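Local coordinates for protein glutamine synthetase (Streptomyces coelicolor, PDB 4BAX) that belongs to the glutamine synthetase family and pairs an N-terminal beta-grasp domain with a larger catalytic domain in a ten-chain assembly, at residues V264-L275 with D314-V325. Numbering follows the deposited sequence.
Sequences VKNYGAGIDDRL and DRRPNANVDPYV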
loop_
_atom_site.group_PDB
_atom_site.type_symbol
_atom_site.label_atom_id
_atom_site.label_comp_id
_atom_site.label_asym_id
_atom_site.label_seq_id
_atom_site.Cartn_x
_atom_site.Cartn_y
_atom_site.Cartn_z
ATOM N N VAL A 264 1.878 40.628 29.621
ATOM C CA VAL A 264 2.160 40.022 28.336
ATOM C C VAL A 264 3.357 39.089 28.410
ATOM O O VAL A 264 3.348 37.984 27.838
ATOM C CB VAL A 264 2.328 41.092 27.244
ATOM C CG1 VAL A 264 3.146 40.561 26.061
ATOM C CG2 VAL A 264 0.956 41.641 26.785
ATOM N N LYS A 265 4.338 39.448 29.239
ATOM C CA LYS A 265 5.516 38.527 29.329
ATOM C C LYS A 265 5.260 37.287 30.154
ATOM O O LYS A 265 6.133 36.403 30.231
ATOM C CB LYS A 265 6.765 39.238 29.890
ATOM C CG LYS A 265 6.662 39.671 31.346
ATOM C CD LYS A 265 7.963 40.297 31.836
ATOM C CE LYS A 265 7.915 40.955 33.231
ATOM N NZ LYS A 265 9.349 41.021 33.548
ATOM N N ASN A 266 4.083 37.184 30.755
ATOM C CA ASN A 266 3.678 35.992 31.510
ATOM C C ASN A 266 2.465 35.306 30.913
ATOM O O ASN A 266 1.864 34.414 31.536
ATOM C CB ASN A 266 3.388 36.346 32.974
ATOM C CG ASN A 266 4.605 36.717 33.741
ATOM O OD1 ASN A 266 5.378 35.849 34.134
ATOM N ND2 ASN A 266 4.804 38.010 33.960
ATOM N N TYR A 267 2.115 35.720 29.701
ATOM C CA TYR A 267 0.871 35.287 29.080
ATOM C C TYR A 267 1.062 34.135 28.103
ATOM O O TYR A 267 0.158 33.815 27.327
ATOM C CB TYR A 267 0.201 36.465 28.378
ATOM C CG TYR A 267 -0.816 37.206 29.211
ATOM C CD1 TYR A 267 -0.940 36.985 30.580
ATOM C CD2 TYR A 267 -1.660 38.135 28.623
ATOM C CE1 TYR A 267 -1.886 37.688 31.335
ATOM C CE2 TYR A 267 -2.614 38.825 29.360
ATOM C CZ TYR A 267 -2.723 38.609 30.709
ATOM O OH TYR A 267 -3.673 39.330 31.403
ATOM N N GLY A 268 2.237 33.520 28.142
ATOM C CA GLY A 268 2.473 32.340 27.347
ATOM C C GLY A 268 3.616 32.509 26.382
ATOM O O GLY A 268 3.889 33.605 25.893
ATOM N N ALA A 269 4.265 31.395 26.074
ATOM C CA ALA A 269 5.430 31.409 25.211
ATOM C C ALA A 269 5.023 31.595 23.751
ATOM O O ALA A 269 4.045 30.992 23.280
ATOM C CB ALA A 269 6.231 30.114 25.398
ATOM N N GLY A 270 5.738 32.455 23.039
ATOM C CA GLY A 270 5.421 32.670 21.642
ATOM C C GLY A 270 4.275 33.633 21.406
ATOM O O GLY A 270 3.698 33.629 20.316
ATOM N N ILE A 271 3.992 34.498 22.383
ATOM C CA ILE A 271 2.881 35.452 22.276
ATOM C C ILE A 271 3.016 36.435 21.111
ATOM O O ILE A 271 2.022 36.839 20.491
ATOM C CB ILE A 271 2.662 36.205 23.631
ATOM C CG1 ILE A 271 1.324 36.948 23.634
ATOM C CG2 ILE A 271 3.795 37.199 23.907
ATOM C CD1 ILE A 271 0.669 37.024 24.994
ATOM N N ASP A 272 4.261 36.772 20.793
ATOM C CA ASP A 272 4.587 37.633 19.666
ATOM C C ASP A 272 4.193 37.041 18.307
ATOM O O ASP A 272 3.867 37.778 17.366
ATOM C CB ASP A 272 6.066 38.042 19.695
ATOM C CG ASP A 272 6.991 36.863 19.972
ATOM O OD1 ASP A 272 6.484 35.807 20.407
ATOM O OD2 ASP A 272 8.220 36.977 19.742
ATOM N N ASP A 273 4.244 35.712 18.218
ATOM C CA ASP A 273 3.822 34.959 17.030
ATOM C C ASP A 273 2.292 34.958 16.779
ATOM O O ASP A 273 1.829 34.861 15.630
ATOM C CB ASP A 273 4.410 33.541 17.047
ATOM C CG ASP A 273 5.957 33.549 17.084
ATOM O OD1 ASP A 273 6.580 34.431 16.444
ATOM O OD2 ASP A 273 6.557 32.687 17.769
ATOM N N ARG A 274 1.520 34.996 17.865
ATOM C CA ARG A 274 0.069 35.057 17.770
ATOM C C ARG A 274 -0.437 36.500 17.764
ATOM O O ARG A 274 -1.291 36.847 16.963
ATOM C CB ARG A 274 -0.606 34.250 18.879
ATOM C CG ARG A 274 -2.126 34.418 18.933
ATOM C CD ARG A 274 -2.718 33.576 20.041
ATOM N NE ARG A 274 -2.702 34.341 21.276
ATOM C CZ ARG A 274 -3.740 34.998 21.794
ATOM N NH1 ARG A 274 -4.932 34.962 21.213
ATOM N NH2 ARG A 274 -3.588 35.672 22.924
ATOM N N LEU A 275 0.091 37.347 18.647
ATOM C CA LEU A 275 -0.396 38.734 18.741
ATOM C C LEU A 275 0.401 39.642 17.821
ATOM O O LEU A 275 1.413 40.244 18.201
ATOM C CB LEU A 275 -0.384 39.276 20.177
ATOM C CG LEU A 275 -1.345 38.643 21.189
ATOM C CD1 LEU A 275 -1.204 39.329 22.549
ATOM C CD2 LEU A 275 -2.792 38.703 20.703
ATOM N N ASP A 314 -10.245 39.938 28.782
ATOM C CA ASP A 314 -8.860 40.108 28.398
ATOM C C ASP A 314 -8.549 39.146 27.264
ATOM O O ASP A 314 -8.545 37.921 27.467
ATOM C CB ASP A 314 -7.949 39.830 29.596
ATOM C CG ASP A 314 -6.506 40.261 29.350
ATOM O OD1 ASP A 314 -6.136 40.429 28.168
ATOM O OD2 ASP A 314 -5.730 40.424 30.326
ATOM N N ARG A 315 -8.291 39.705 26.077
ATOM C CA ARG A 315 -8.095 38.894 24.876
ATOM C C ARG A 315 -6.614 38.538 24.622
ATOM O O ARG A 315 -6.306 37.826 23.664
ATOM C CB ARG A 315 -8.689 39.615 23.662
ATOM C CG ARG A 315 -10.152 40.021 23.846
ATOM C CD ARG A 315 -10.661 40.873 22.682
ATOM N NE ARG A 315 -10.629 40.118 21.431
ATOM C CZ ARG A 315 -11.582 39.268 21.036
ATOM N NH1 ARG A 315 -12.675 39.087 21.778
ATOM N NH2 ARG A 315 -11.462 38.616 19.878
ATOM N N ARG A 316 -5.711 39.039 25.458
ATOM C CA ARG A 316 -4.268 38.781 25.313
ATOM C C ARG A 316 -3.717 37.363 25.654
ATOM O O ARG A 316 -2.781 36.920 24.993
ATOM C CB ARG A 316 -3.477 39.833 26.076
ATOM C CG ARG A 316 -3.644 41.232 25.522
ATOM C CD ARG A 316 -2.982 42.223 26.431
ATOM N NE ARG A 316 -3.687 42.244 27.710
ATOM C CZ ARG A 316 -3.213 42.828 28.806
ATOM N NH1 ARG A 316 -2.041 43.452 28.763
ATOM N NH2 ARG A 316 -3.914 42.804 29.941
ATOM N N PRO A 317 -4.249 36.669 26.677
ATOM C CA PRO A 317 -3.537 35.419 27.032
ATOM C C PRO A 317 -3.558 34.322 25.950
ATOM O O PRO A 317 -4.561 34.090 25.251
ATOM C CB PRO A 317 -4.251 34.945 28.315
ATOM C CG PRO A 317 -4.978 36.161 28.840
ATOM C CD PRO A 317 -5.361 36.958 27.609
ATOM N N ASN A 318 -2.408 33.667 25.795
ATOM C CA ASN A 318 -2.269 32.555 24.859
ATOM C C ASN A 318 -2.986 31.324 25.360
ATOM O O ASN A 318 -3.253 31.220 26.555
ATOM C CB ASN A 318 -0.807 32.192 24.717
ATOM C CG ASN A 318 -0.074 33.079 23.752
ATOM O OD1 ASN A 318 -0.626 34.062 23.210
ATOM N ND2 ASN A 318 1.189 32.733 23.515
ATOM N N ALA A 319 -3.257 30.380 24.455
ATOM C CA ALA A 319 -3.837 29.092 24.838
ATOM C C ALA A 319 -2.891 28.319 25.759
ATOM O O ALA A 319 -3.345 27.445 26.507
ATOM C CB ALA A 319 -4.174 28.263 23.610
ATOM N N ASN A 320 -1.590 28.637 25.709
ATOM C CA ASN A 320 -0.616 27.949 26.562
ATOM C C ASN A 320 -0.288 28.704 27.855
ATOM O O ASN A 320 0.709 28.403 28.508
ATOM C CB ASN A 320 0.663 27.585 25.783
ATOM C CG ASN A 320 1.449 28.813 25.347
ATOM O OD1 ASN A 320 0.982 29.950 25.487
ATOM N ND2 ASN A 320 2.631 28.587 24.774
ATOM N N VAL A 321 -1.107 29.683 28.226
ATOM C CA VAL A 321 -0.898 30.383 29.495
ATOM C C VAL A 321 -1.162 29.459 30.685
ATOM O O VAL A 321 -2.006 28.568 30.622
ATOM C CB VAL A 321 -1.798 31.634 29.602
ATOM C CG1 VAL A 321 -3.281 31.257 29.757
ATOM C CG2 VAL A 321 -1.311 32.551 30.734
ATOM N N ASP A 322 -0.393 29.640 31.753
ATOM C CA ASP A 322 -0.679 29.001 33.034
ATOM C C ASP A 322 -1.826 29.783 33.676
ATOM O O ASP A 322 -1.685 30.983 33.943
ATOM C CB ASP A 322 0.565 29.058 33.933
ATOM C CG ASP A 322 0.414 28.250 35.233
ATOM O OD1 ASP A 322 -0.731 27.977 35.666
ATOM O OD2 ASP A 322 1.454 27.889 35.826
ATOM N N PRO A 323 -2.951 29.104 33.959
ATOM C CA PRO A 323 -4.112 29.758 34.595
ATOM C C PRO A 323 -3.777 30.364 35.962
ATOM O O PRO A 323 -4.270 31.460 36.270
ATOM C CB PRO A 323 -5.152 28.625 34.721
ATOM C CG PRO A 323 -4.376 27.346 34.523
ATOM C CD PRO A 323 -3.220 27.698 33.610
ATOM N N TYR A 324 -2.882 29.719 36.712
ATOM C CA TYR A 324 -2.473 30.218 38.020
ATOM C C TYR A 324 -1.853 31.605 37.898
ATOM O O TYR A 324 -2.050 32.476 38.764
ATOM C CB TYR A 324 -1.451 29.264 38.675
ATOM C CG TYR A 324 -2.004 27.914 39.107
ATOM C CD1 TYR A 324 -3.191 27.817 39.817
ATOM C CD2 TYR A 324 -1.362 26.727 38.739
ATOM C CE1 TYR A 324 -3.711 26.582 40.182
ATOM C CE2 TYR A 324 -1.878 25.486 39.105
ATOM C CZ TYR A 324 -3.051 25.424 39.829
ATOM O OH TYR A 324 -3.575 24.209 40.200
ATOM N N VAL A 325 -1.088 31.787 36.826
ATOM C CA VAL A 325 -0.416 33.048 36.552
ATOM C C VAL A 325 -1.328 34.184 36.045
ATOM O O VAL A 325 -1.336 35.279 36.613
ATOM C CB VAL A 325 0.787 32.816 35.592
ATOM C CG1 VAL A 325 1.481 34.123 35.246
ATOM C CG2 VAL A 325 1.763 31.814 36.222
HETATM O O HOH W 1 2.095 31.884 31.805
#
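Y267 lays one face of its ring against P317, whose CG sits 3.8 Å from the ring centroid in a CH-pi contact, while R316 CB sits at the ring edge, in its plane. The pair illustrates how two connecting segments of a glutamine synthetase catalytic domain are fastened together: residues 264-275 run from the end of helix 259-264 through turns into the short helix 271-274, and residues 314-325 lead from strand 312-314 into helix 323-341. At the far end of the ring, Y267 OH donates to D314 OD2 at 2.6 Å, and H263 is a second hydrogen-bonding partner of the hydroxyl. The backbone N of R316 donates to D314 OD1, closing an Asx turn, while its guanidinium grips the carboxylate side-on, NE on OD1 from the face opposite that backbone N and NH2 on OD2 from the face opposite the tyrosine. Such a four-bond grip would fix the carboxylate's rotation and probably stabilise its negative charge. A bend at chi3 (-66°) turns the guanidinium of R316 back to its aspartate and places one of its faces over Y267 CE2.

The backbones meet beside the ring, where N318 N donates to Y267 O at 3.0 Å. G268 lies beside N320 and V321, at positive phi in the type II turn from G268 to I271. Within the type I turn 318-321, N320 sends ND2 to a lone pair of A269 O, in the carbonyl plane. V325, in the first turn of a helix capped by D322, rests CG1 on CB of N266. Further along, R274 holds CG anti to its backbone N (chi1 173°), and a bend at chi3 turns the guanidinium past N318, the guanidinium and amide planes nearly perpendicular (82°); its NE donates to N318 OD1 at 2.9 Å, approaching from above the carbonyl plane.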